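Long-range contacts in chitooligosaccharide oxidase (Gibberella zeae, PDB 6Y0R), which oxidises the C1 hydroxyl of chitooligosaccharides to the corresponding lactones with a covalently bound FAD, reducing molecular oxygen to hydrogen peroxide: residues 85-91 and 107-113; 46-50 and 60-66; 73-78 and 188-194. All blocks are in the same frame, centred on the assembly; numbering follows the deposited sequence.

Interaction 1. Residues 85-91 and 107-113. With FAD (flavin-adenine dinucleotide), chain B.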
loop_
_atom_site.group_PDB
_atom_site.type_symbol
_atom_site.label_atom_id
_atom_site.label_comp_id
_atom_site.label_asym_id
_atom_site.label_seq_id
_atom_site.Cartn_x
_atom_site.Cartn_y
_atom_site.Cartn_z
ATOM N N VAL A 85 21.018 -15.199 -9.030
ATOM C CA VAL A 85 20.760 -14.464 -7.751
ATOM C C VAL A 85 19.319 -13.923 -7.789
ATOM O O VAL A 85 18.877 -13.420 -8.825
ATOM C CB VAL A 85 21.782 -13.365 -7.421
ATOM C CG1 VAL A 85 23.214 -13.875 -7.576
ATOM C CG2 VAL A 85 21.564 -12.111 -8.237
ATOM N N ALA A 86 18.627 -14.048 -6.666
ATOM C CA ALA A 86 17.279 -13.469 -6.473
ATOM C C ALA A 86 17.398 -11.962 -6.696
ATOM O O ALA A 86 18.391 -11.372 -6.281
ATOM C CB ALA A 86 16.723 -13.813 -5.111
ATOM N N ILE A 87 16.370 -11.402 -7.303
ATOM C CA ILE A 87 16.322 -9.980 -7.721
ATOM C C ILE A 87 15.089 -9.374 -7.053
ATOM O O ILE A 87 14.022 -9.959 -7.198
ATOM C CB ILE A 87 16.248 -9.822 -9.239
ATOM C CG1 ILE A 87 17.397 -10.585 -9.932
ATOM C CG2 ILE A 87 16.227 -8.335 -9.608
ATOM C CD1 ILE A 87 17.224 -10.700 -11.387
ATOM N N SER A 88 15.269 -8.193 -6.478
ATOM C CA SER A 88 14.190 -7.403 -5.839
ATOM C C SER A 88 14.333 -5.960 -6.298
ATOM O O SER A 88 15.469 -5.417 -6.219
ATOM C CB SER A 88 14.274 -7.497 -4.353
ATOM O OG SER A 88 14.022 -8.827 -3.905
ATOM N N ALA A 89 13.246 -5.381 -6.759
ATOM C CA ALA A 89 13.201 -3.946 -7.097
ATOM C C ALA A 89 12.754 -3.180 -5.846
ATOM O O ALA A 89 11.807 -3.632 -5.168
ATOM C CB ALA A 89 12.294 -3.665 -8.242
ATOM N N LYS A 90 13.371 -2.023 -5.612
ATOM C CA LYS A 90 12.991 -1.109 -4.501
ATOM C C LYS A 90 12.681 0.247 -5.153
ATOM O O LYS A 90 13.605 0.850 -5.753
ATOM C CB LYS A 90 14.039 -1.065 -3.392
ATOM C CG LYS A 90 13.657 -0.242 -2.172
ATOM C CD LYS A 90 14.397 -0.610 -0.921
ATOM C CE LYS A 90 14.869 0.565 -0.091
ATOM N NZ LYS A 90 15.932 1.398 -0.696
ATOM N N SER A 91 11.457 0.733 -4.990
ATOM C CA SER A 91 11.008 2.055 -5.514
ATOM C C SER A 91 11.123 3.084 -4.367
ATOM O O SER A 91 12.188 3.720 -4.215
ATOM C CB SER A 91 9.661 2.008 -6.125
ATOM O OG SER A 91 9.651 1.287 -7.346
ATOM N N HIS A 107 20.068 -10.626 -1.960
ATOM C CA HIS A 107 19.486 -10.380 -3.291
ATOM C C HIS A 107 20.337 -9.375 -4.064
ATOM O O HIS A 107 21.050 -8.584 -3.399
ATOM C CB HIS A 107 18.044 -9.849 -3.189
ATOM C CG HIS A 107 17.075 -10.895 -2.751
ATOM N ND1 HIS A 107 15.750 -10.905 -3.207
ATOM C CD2 HIS A 107 17.232 -11.998 -1.968
ATOM C CE1 HIS A 107 15.154 -11.946 -2.650
ATOM N NE2 HIS A 107 16.031 -12.619 -1.891
ATOM N N LEU A 108 20.159 -9.360 -5.369
ATOM C CA LEU A 108 20.489 -8.194 -6.214
ATOM C C LEU A 108 19.330 -7.230 -6.011
ATOM O O LEU A 108 18.221 -7.575 -6.451
ATOM C CB LEU A 108 20.653 -8.585 -7.678
ATOM C CG LEU A 108 20.695 -7.414 -8.674
ATOM C CD1 LEU A 108 21.752 -6.407 -8.290
ATOM C CD2 LEU A 108 20.913 -7.919 -10.092
ATOM N N MET A 109 19.589 -6.112 -5.347
ATOM C CA MET A 109 18.540 -5.077 -5.191
ATOM C C MET A 109 18.693 -3.989 -6.274
ATOM O O MET A 109 19.824 -3.452 -6.499
ATOM C CB MET A 109 18.523 -4.471 -3.790
ATOM C CG MET A 109 17.313 -3.536 -3.560
ATOM S SD MET A 109 17.226 -3.008 -1.861
ATOM C CE MET A 109 18.586 -1.827 -1.858
ATOM N N ILE A 110 17.619 -3.727 -6.976
ATOM C CA ILE A 110 17.592 -2.698 -8.049
ATOM C C ILE A 110 16.865 -1.500 -7.450
ATOM O O ILE A 110 15.606 -1.552 -7.312
ATOM C CB ILE A 110 17.013 -3.237 -9.356
ATOM C CG1 ILE A 110 17.796 -4.488 -9.825
ATOM C CG2 ILE A 110 17.007 -2.145 -10.412
ATOM C CD1 ILE A 110 17.304 -5.098 -11.090
ATOM N N GLU A 111 17.665 -0.504 -7.054
ATOM C CA GLU A 111 17.178 0.777 -6.486
ATOM C C GLU A 111 16.627 1.615 -7.637
ATOM O O GLU A 111 17.367 1.902 -8.592
ATOM C CB GLU A 111 18.311 1.485 -5.747
ATOM C CG GLU A 111 17.928 2.872 -5.278
ATOM C CD GLU A 111 16.848 2.829 -4.198
ATOM O OE1 GLU A 111 17.042 2.101 -3.174
ATOM O OE2 GLU A 111 15.784 3.438 -4.435
ATOM N N LEU A 112 15.365 2.026 -7.596
ATOM C CA LEU A 112 14.727 2.762 -8.727
ATOM C C LEU A 112 14.500 4.255 -8.405
ATOM O O LEU A 112 13.949 4.931 -9.266
ATOM C CB LEU A 112 13.401 2.108 -9.134
ATOM C CG LEU A 112 13.520 0.663 -9.615
ATOM C CD1 LEU A 112 12.166 0.003 -9.753
ATOM C CD2 LEU A 112 14.297 0.611 -10.932
ATOM N N ASP A 113 14.839 4.730 -7.223
ATOM C CA ASP A 113 14.414 6.094 -6.801
ATOM C C ASP A 113 15.215 7.196 -7.528
ATOM O O ASP A 113 14.826 8.366 -7.329
ATOM C CB ASP A 113 14.395 6.315 -5.289
ATOM C CG ASP A 113 15.715 6.386 -4.546
ATOM O OD1 ASP A 113 16.786 6.394 -5.224
ATOM O OD2 ASP A 113 15.680 6.392 -3.282
HETATM P PA FAD B . 9.205 -0.825 -1.714
HETATM O O1A FAD B . 9.676 -1.340 -0.415
HETATM O O2A FAD B . 10.148 -0.157 -2.632
HETATM O O5B FAD B . 8.481 -1.978 -2.540
HETATM C C5B FAD B . 7.322 -2.652 -2.050
HETATM C C4B FAD B . 7.159 -3.971 -2.784
HETATM O O4B FAD B . 6.925 -3.714 -4.192
HETATM C C3B FAD B . 8.360 -4.939 -2.775
HETATM O O3B FAD B . 7.923 -6.295 -2.934
HETATM C C2B FAD B . 9.132 -4.507 -4.013
HETATM O O2B FAD B . 10.055 -5.481 -4.509
HETATM C C1B FAD B . 8.003 -4.226 -4.966
HETATM N N9A FAD B . 8.314 -3.263 -6.012
HETATM C C8A FAD B . 8.554 -1.926 -5.832
HETATM N N7A FAD B . 8.814 -1.301 -6.974
HETATM C C5A FAD B . 8.744 -2.297 -7.941
HETATM C C6A FAD B . 8.929 -2.277 -9.336
HETATM N N6A FAD B . 9.191 -1.144 -9.993
HETATM N N1A FAD B . 8.824 -3.449 -10.022
HETATM C C2A FAD B . 8.577 -4.563 -9.305
HETATM N N3A FAD B . 8.360 -4.698 -7.993
HETATM C C4A FAD B . 8.462 -3.518 -7.353
HETATM N N1 FAD B . -0.571 2.182 1.662
HETATM C C2 FAD B . -1.795 2.533 1.239
HETATM O O2 FAD B . -2.465 1.761 0.461
HETATM N N3 FAD B . -2.317 3.739 1.611
HETATM C C4 FAD B . -1.653 4.643 2.425
HETATM O O4 FAD B . -2.177 5.732 2.715
HETATM C C4X FAD B . -0.355 4.302 2.876
HETATM N N5 FAD B . 0.335 5.175 3.613
HETATM C C5X FAD B . 1.642 4.864 3.918
HETATM C C6 FAD B . 2.427 5.806 4.637
HETATM C C7 FAD B . 3.738 5.521 4.981
HETATM C C7M FAD B . 4.562 6.518 5.773
HETATM C C8 FAD B . 4.341 4.270 4.547
HETATM C C8M FAD B . 5.801 3.933 4.776
HETATM C C9 FAD B . 3.531 3.332 3.873
HETATM C C9A FAD B . 2.193 3.609 3.559
HETATM N N10 FAD B . 1.415 2.680 2.846
HETATM C C10 FAD B . 0.115 3.009 2.445
HETATM C "C1'" FAD B . 1.932 1.359 2.478
HETATM C "C2'" FAD B . 2.540 1.372 1.074
HETATM O "O2'" FAD B . 1.516 1.369 0.078
HETATM C "C3'" FAD B . 3.406 0.146 0.935
HETATM O "O3'" FAD B . 4.425 0.260 1.955
HETATM C "C4'" FAD B . 4.007 0.079 -0.471
HETATM O "O4'" FAD B . 4.290 -1.276 -0.861
HETATM C "C5'" FAD B . 5.261 0.904 -0.513
HETATM O "O5'" FAD B . 5.751 1.032 -1.861
HETATM P P FAD B . 7.269 1.446 -2.046
HETATM O O1P FAD B . 7.555 1.533 -3.499
HETATM O O2P FAD B . 7.633 2.612 -1.202
HETATM O O3P FAD B . 8.010 0.189 -1.340
HETATM O O HOH W 1 14.129 3.383 -2.272
#
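A buried salt bridge leads the polar contacts: Lys90 NZ lies 2.8 Å from Glu111 OE1, and the ammonium is also hydrogen-bonded to Asp49 O. One water accepts from Lys90 NZ and donates to Glu111 OE2 and Ser91 O, bridging the pair to the main chain. At the other end His107 ND1 donates to Ser88 OG (2.8 Å), while its NE2 is hydrogen-bonded to Glu104. Between them runs a parallel backbone ladder, from Leu108 N to Ala86 O (2.8 Å) through to Leu112 N to Lys90 O (2.8 Å). These are neighbouring strands of the mixed sheet in the PCMH-type FAD-binding domain, and the end of strand 87-90 and the residue after it meet the cofactor: Ala89 O accepts from FAD O2B, Ser91 N donates to FAD O2A and Ser91 OG to FAD N7A. On the opposite face from Lys90, Ile87 CG2 packs on Ile110 CD1 (3.7 Å), where helix 70-83 covers Ile110. Ala86 CB sits over the His107 ring in a CH-pi contact, 3.4 Å from its centroid.

Interaction 2. Residues 46-50 and 60-66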
loop_
_atom_site.group_PDB
_atom_site.type_symbol
_atom_site.label_atom_id
_atom_site.label_comp_id
_atom_site.label_asym_id
_atom_site.label_seq_id
_atom_site.Cartn_x
_atom_site.Cartn_y
_atom_site.Cartn_z
ATOM N N TRP A 46 25.828 3.032 -0.338
ATOM C CA TRP A 46 25.187 1.779 0.121
ATOM C C TRP A 46 24.255 2.049 1.311
ATOM O O TRP A 46 23.146 1.509 1.302
ATOM C CB TRP A 46 26.238 0.732 0.497
ATOM C CG TRP A 46 25.672 -0.607 0.859
ATOM C CD1 TRP A 46 25.091 -0.991 2.034
ATOM C CD2 TRP A 46 25.667 -1.765 0.010
ATOM N NE1 TRP A 46 24.729 -2.308 1.976
ATOM C CE2 TRP A 46 25.033 -2.800 0.732
ATOM C CE3 TRP A 46 26.104 -2.022 -1.299
ATOM C CZ2 TRP A 46 24.889 -4.088 0.207
ATOM C CZ3 TRP A 46 25.937 -3.290 -1.816
ATOM C CH2 TRP A 46 25.327 -4.305 -1.079
ATOM N N LYS A 47 24.684 2.809 2.309
ATOM C CA LYS A 47 23.841 3.165 3.482
ATOM C C LYS A 47 22.640 3.992 3.013
ATOM O O LYS A 47 21.533 3.758 3.522
ATOM C CB LYS A 47 24.645 3.901 4.549
ATOM C CG LYS A 47 25.733 3.038 5.168
ATOM C CD LYS A 47 26.048 3.382 6.604
ATOM C CE LYS A 47 27.148 2.506 7.165
ATOM N NZ LYS A 47 28.292 3.320 7.640
ATOM N N GLU A 48 22.846 4.913 2.084
ATOM C CA GLU A 48 21.756 5.781 1.562
ATOM C C GLU A 48 20.649 4.926 0.894
ATOM O O GLU A 48 19.456 5.175 1.149
ATOM C CB GLU A 48 22.397 6.798 0.621
ATOM C CG GLU A 48 21.418 7.741 -0.015
ATOM C CD GLU A 48 22.062 8.828 -0.845
ATOM O OE1 GLU A 48 22.105 9.956 -0.363
ATOM O OE2 GLU A 48 22.525 8.531 -1.960
ATOM N N ASP A 49 21.012 3.952 0.064
ATOM C CA ASP A 49 20.031 3.121 -0.689
ATOM C C ASP A 49 19.673 1.844 0.079
ATOM O O ASP A 49 18.640 1.229 -0.253
ATOM C CB ASP A 49 20.590 2.773 -2.069
ATOM C CG ASP A 49 20.885 4.019 -2.886
ATOM O OD1 ASP A 49 20.091 4.985 -2.786
ATOM O OD2 ASP A 49 21.889 4.003 -3.651
ATOM N N GLY A 50 20.504 1.424 1.033
ATOM C CA GLY A 50 20.500 0.053 1.567
ATOM C C GLY A 50 20.069 -0.014 3.009
ATOM O O GLY A 50 20.274 -1.067 3.628
ATOM N N GLU A 60 20.821 -6.968 4.099
ATOM C CA GLU A 60 22.091 -6.730 3.386
ATOM C C GLU A 60 22.000 -7.403 2.026
ATOM O O GLU A 60 22.173 -8.618 1.908
ATOM C CB GLU A 60 23.252 -7.256 4.222
ATOM C CG GLU A 60 24.587 -7.064 3.512
ATOM C CD GLU A 60 25.198 -5.674 3.615
ATOM O OE1 GLU A 60 26.425 -5.518 3.266
ATOM O OE2 GLU A 60 24.465 -4.735 4.009
ATOM N N PRO A 61 21.730 -6.634 0.956
ATOM C CA PRO A 61 21.786 -7.154 -0.403
ATOM C C PRO A 61 23.191 -7.698 -0.755
ATOM O O PRO A 61 24.156 -7.276 -0.121
ATOM C CB PRO A 61 21.416 -5.977 -1.291
ATOM C CG PRO A 61 20.673 -5.022 -0.346
ATOM C CD PRO A 61 21.288 -5.224 1.012
ATOM N N ALA A 62 23.239 -8.586 -1.741
ATOM C CA ALA A 62 24.501 -8.992 -2.407
ATOM C C ALA A 62 25.094 -7.825 -3.198
ATOM O O ALA A 62 26.334 -7.724 -3.267
ATOM C CB ALA A 62 24.256 -10.199 -3.274
ATOM N N ALA A 63 24.258 -6.963 -3.778
ATOM C CA ALA A 63 24.639 -5.868 -4.678
ATOM C C ALA A 63 23.468 -4.903 -4.723
ATOM O O ALA A 63 22.296 -5.363 -4.585
ATOM C CB ALA A 63 24.978 -6.393 -6.054
ATOM N N ILE A 64 23.772 -3.628 -4.920
ATOM C CA ILE A 64 22.719 -2.613 -5.140
ATOM C C ILE A 64 23.001 -1.952 -6.476
ATOM O O ILE A 64 24.018 -1.206 -6.564
ATOM C CB ILE A 64 22.659 -1.607 -3.980
ATOM C CG1 ILE A 64 22.470 -2.274 -2.626
ATOM C CG2 ILE A 64 21.584 -0.582 -4.274
ATOM C CD1 ILE A 64 22.402 -1.319 -1.441
ATOM N N ALA A 65 22.166 -2.206 -7.472
ATOM C CA ALA A 65 22.213 -1.519 -8.779
ATOM C C ALA A 65 21.408 -0.215 -8.655
ATOM O O ALA A 65 20.330 -0.224 -7.997
ATOM C CB ALA A 65 21.679 -2.380 -9.889
ATOM N N VAL A 66 21.917 0.879 -9.237
ATOM C CA VAL A 66 21.283 2.217 -9.141
ATOM C C VAL A 66 21.099 2.774 -10.540
ATOM O O VAL A 66 21.706 3.772 -10.945
ATOM C CB VAL A 66 22.031 3.162 -8.195
ATOM C CG1 VAL A 66 21.184 4.397 -7.954
ATOM C CG2 VAL A 66 22.379 2.527 -6.864
HETATM O O HOH W 2 22.227 -2.833 3.698
#
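Helix-on-sheet packing through one large aromatic side chain is at work here: residues 46-50 of helix 44-50 lie across strand 63-65, at 80° to it, on the mixed sheet of the FAD-binding domain. The axes of the two short elements come within 9.8 Å, and Trp46 and Ile64 fill much of the gap. Ile64 CD1 rests over the face of the six-membered ring of Trp46, 3.6 Å from its centroid, a CH-pi contact. Ile64 CD1 also lies 3.8 Å from Gly50 CA; a CB there would crowd this methyl and clash outright with Trp46 O. The indole edge faces the chain leading into the strand, with Trp46 CZ2 3.9 Å from Pro61 CD and 3.3 Å from Pro61 O. Farther along, Asp49 CB touches Ile64 CG2 (4.1 Å), while the Asp49 carboxylate forms a salt bridge with Arg114. At the exposed margin, Trp46 NE1 donates to Glu60 OE2 at 3.2 Å, and a water bridges Gly50 O and Glu60 OE2. The chemistry thus divides around one indole: its face meets hydrocarbon in the interior, whereas its nitrogen is directed to a carboxylate near solvent, so a polar group is buried without losing its partner.

Interaction 3. Residues 73-78 and 188-194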
loop_
_atom_site.group_PDB
_atom_site.type_symbol
_atom_site.label_atom_id
_atom_site.label_comp_id
_atom_site.label_asym_id
_atom_site.label_seq_id
_atom_site.Cartn_x
_atom_site.Cartn_y
_atom_site.Cartn_z
ATOM N N VAL A 73 18.429 -1.045 -16.259
ATOM C CA VAL A 73 17.551 -2.041 -15.549
ATOM C C VAL A 73 17.669 -3.390 -16.289
ATOM O O VAL A 73 17.899 -4.425 -15.593
ATOM C CB VAL A 73 16.091 -1.570 -15.430
ATOM C CG1 VAL A 73 15.222 -2.614 -14.716
ATOM C CG2 VAL A 73 15.970 -0.243 -14.697
ATOM N N SER A 74 17.538 -3.398 -17.626
ATOM C CA SER A 74 17.667 -4.636 -18.433
ATOM C C SER A 74 19.010 -5.289 -18.127
ATOM O O SER A 74 19.014 -6.499 -17.858
ATOM C CB SER A 74 17.533 -4.410 -19.912
ATOM O OG SER A 74 16.196 -4.196 -20.252
ATOM N N ALA A 75 20.117 -4.550 -18.213
ATOM C CA ALA A 75 21.472 -5.109 -17.973
ATOM C C ALA A 75 21.563 -5.669 -16.550
ATOM O O ALA A 75 22.145 -6.752 -16.334
ATOM C CB ALA A 75 22.542 -4.069 -18.225
ATOM N N ALA A 76 20.984 -4.971 -15.577
ATOM C CA ALA A 76 21.074 -5.407 -14.177
ATOM C C ALA A 76 20.315 -6.731 -14.021
ATOM O O ALA A 76 20.861 -7.640 -13.366
ATOM C CB ALA A 76 20.557 -4.349 -13.235
ATOM N N VAL A 77 19.122 -6.823 -14.578
ATOM C CA VAL A 77 18.314 -8.068 -14.510
ATOM C C VAL A 77 19.109 -9.181 -15.208
ATOM O O VAL A 77 19.226 -10.264 -14.633
ATOM C CB VAL A 77 16.917 -7.883 -15.099
ATOM C CG1 VAL A 77 16.170 -9.195 -15.238
ATOM C CG2 VAL A 77 16.111 -6.895 -14.249
ATOM N N GLU A 78 19.701 -8.896 -16.365
ATOM C CA GLU A 78 20.434 -9.959 -17.121
ATOM C C GLU A 78 21.560 -10.492 -16.247
ATOM O O GLU A 78 21.776 -11.741 -16.215
ATOM C CB GLU A 78 20.959 -9.441 -18.464
ATOM C CG GLU A 78 19.878 -9.389 -19.515
ATOM C CD GLU A 78 20.077 -8.425 -20.675
ATOM O OE1 GLU A 78 21.148 -7.772 -20.765
ATOM O OE2 GLU A 78 19.135 -8.297 -21.447
ATOM N N VAL A 188 10.528 -4.940 -17.344
ATOM C CA VAL A 188 11.777 -5.673 -17.641
ATOM C C VAL A 188 11.558 -7.091 -17.116
ATOM O O VAL A 188 11.571 -7.288 -15.881
ATOM C CB VAL A 188 13.031 -5.015 -17.060
ATOM C CG1 VAL A 188 14.266 -5.889 -17.299
ATOM C CG2 VAL A 188 13.220 -3.599 -17.641
ATOM N N LEU A 189 11.339 -8.032 -18.027
ATOM C CA LEU A 189 11.132 -9.445 -17.621
ATOM C C LEU A 189 12.410 -10.013 -17.048
ATOM O O LEU A 189 13.514 -9.478 -17.164
ATOM C CB LEU A 189 10.609 -10.286 -18.784
ATOM C CG LEU A 189 9.254 -9.885 -19.356
ATOM C CD1 LEU A 189 8.867 -10.848 -20.455
ATOM C CD2 LEU A 189 8.150 -9.864 -18.294
ATOM N N PRO A 190 12.321 -11.151 -16.344
ATOM C CA PRO A 190 13.523 -11.744 -15.764
ATOM C C PRO A 190 14.652 -12.182 -16.729
ATOM O O PRO A 190 15.757 -12.394 -16.248
ATOM C CB PRO A 190 12.946 -12.955 -15.002
ATOM C CG PRO A 190 11.546 -12.508 -14.676
ATOM C CD PRO A 190 11.071 -11.794 -15.929
ATOM N N THR A 191 14.363 -12.218 -18.031
ATOM C CA THR A 191 15.309 -12.420 -19.153
ATOM C C THR A 191 16.040 -11.121 -19.498
ATOM O O THR A 191 17.048 -11.187 -20.250
ATOM C CB THR A 191 14.557 -12.844 -20.412
ATOM O OG1 THR A 191 13.558 -11.890 -20.774
ATOM C CG2 THR A 191 13.906 -14.201 -20.280
ATOM N N GLY A 192 15.491 -9.978 -19.069
ATOM C CA GLY A 192 16.018 -8.639 -19.427
ATOM C C GLY A 192 15.244 -8.031 -20.567
ATOM O O GLY A 192 15.443 -6.808 -20.855
ATOM N N LYS A 193 14.348 -8.793 -21.187
ATOM C CA LYS A 193 13.490 -8.322 -22.296
ATOM C C LYS A 193 12.499 -7.291 -21.745
ATOM O O LYS A 193 11.837 -7.567 -20.707
ATOM C CB LYS A 193 12.757 -9.473 -22.989
ATOM C CG LYS A 193 11.704 -9.037 -23.998
ATOM C CD LYS A 193 11.223 -10.111 -24.955
ATOM C CE LYS A 193 11.221 -9.622 -26.393
ATOM N NZ LYS A 193 11.254 -10.747 -27.359
ATOM N N VAL A 194 12.371 -6.171 -22.447
ATOM C CA VAL A 194 11.437 -5.072 -22.105
ATOM C C VAL A 194 10.141 -5.315 -22.849
ATOM O O VAL A 194 10.151 -5.392 -24.098
ATOM C CB VAL A 194 12.053 -3.713 -22.459
ATOM C CG1 VAL A 194 11.107 -2.567 -22.111
ATOM C CG2 VAL A 194 13.383 -3.541 -21.776
#
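Val73 opens the contact from helix 70-83, its CG1 placed 3.7 Å from Val188 CG2, and it also packs on Val218 and Val220 of strand 218-228. One residue on, Ser74 makes the hydrogen bond of the pair: Ser74 OG donates to Gly192 O at 2.8 Å. Here the backbones come closest, with Ser74 CA and Gly192 CA 4.4 Å apart. A turn farther along, Val77 again faces the partner; Val77 CG2 lies 3.7 Å from Val188 CG1, and Val77 CG1 rests against Leu189 O (3.3 Å) and Pro190 O (3.4 Å). Glu78 reaches back over the turn, its CG 3.4 Å from Thr191 O. The backbone angles of Gly192 (98°/-8°) by themselves call for glycine, and a CB would also clash with Glu78 OE2. Gly192 N to Leu189 O (2.8 Å) and Leu189 N to Lys193 O (2.8 Å) define a type I turn with a G1 beta bulge, a 3:5 hairpin joining antiparallel strands 182-188 and 194-197; Thr191 OG1 adds an ST turn by accepting from Lys193 N. In this PCMH-type domain the hairpin docks on the helix between strands 63-65 and 87-90 of one sheet, which packs between that sheet and strand 218-228.

How the interactions relate
Interaction 1 is the most deeply buried of the three and the one that touches the cofactor; interaction 2 is buried with an exposed margin, and interaction 3 lies nearer the surface. Interactions 1 and 2 share one sheet, since strand 63-65 neighbours strand 108-111, and Asp49 O meets Lys90 NZ where they touch. Helix 70-83 follows strand 63-65 and precedes strand 87-90, and from interaction 3 it packs on the apolar face of interaction 1, with Ile110 CD1 3.8 Å from Val77 CG2. Chemistry follows place: a backbone ladder and buried ion pair in the sheet, aromatic packing beneath the helix 44-50, and valines with a single hydroxyl bond at the hairpin.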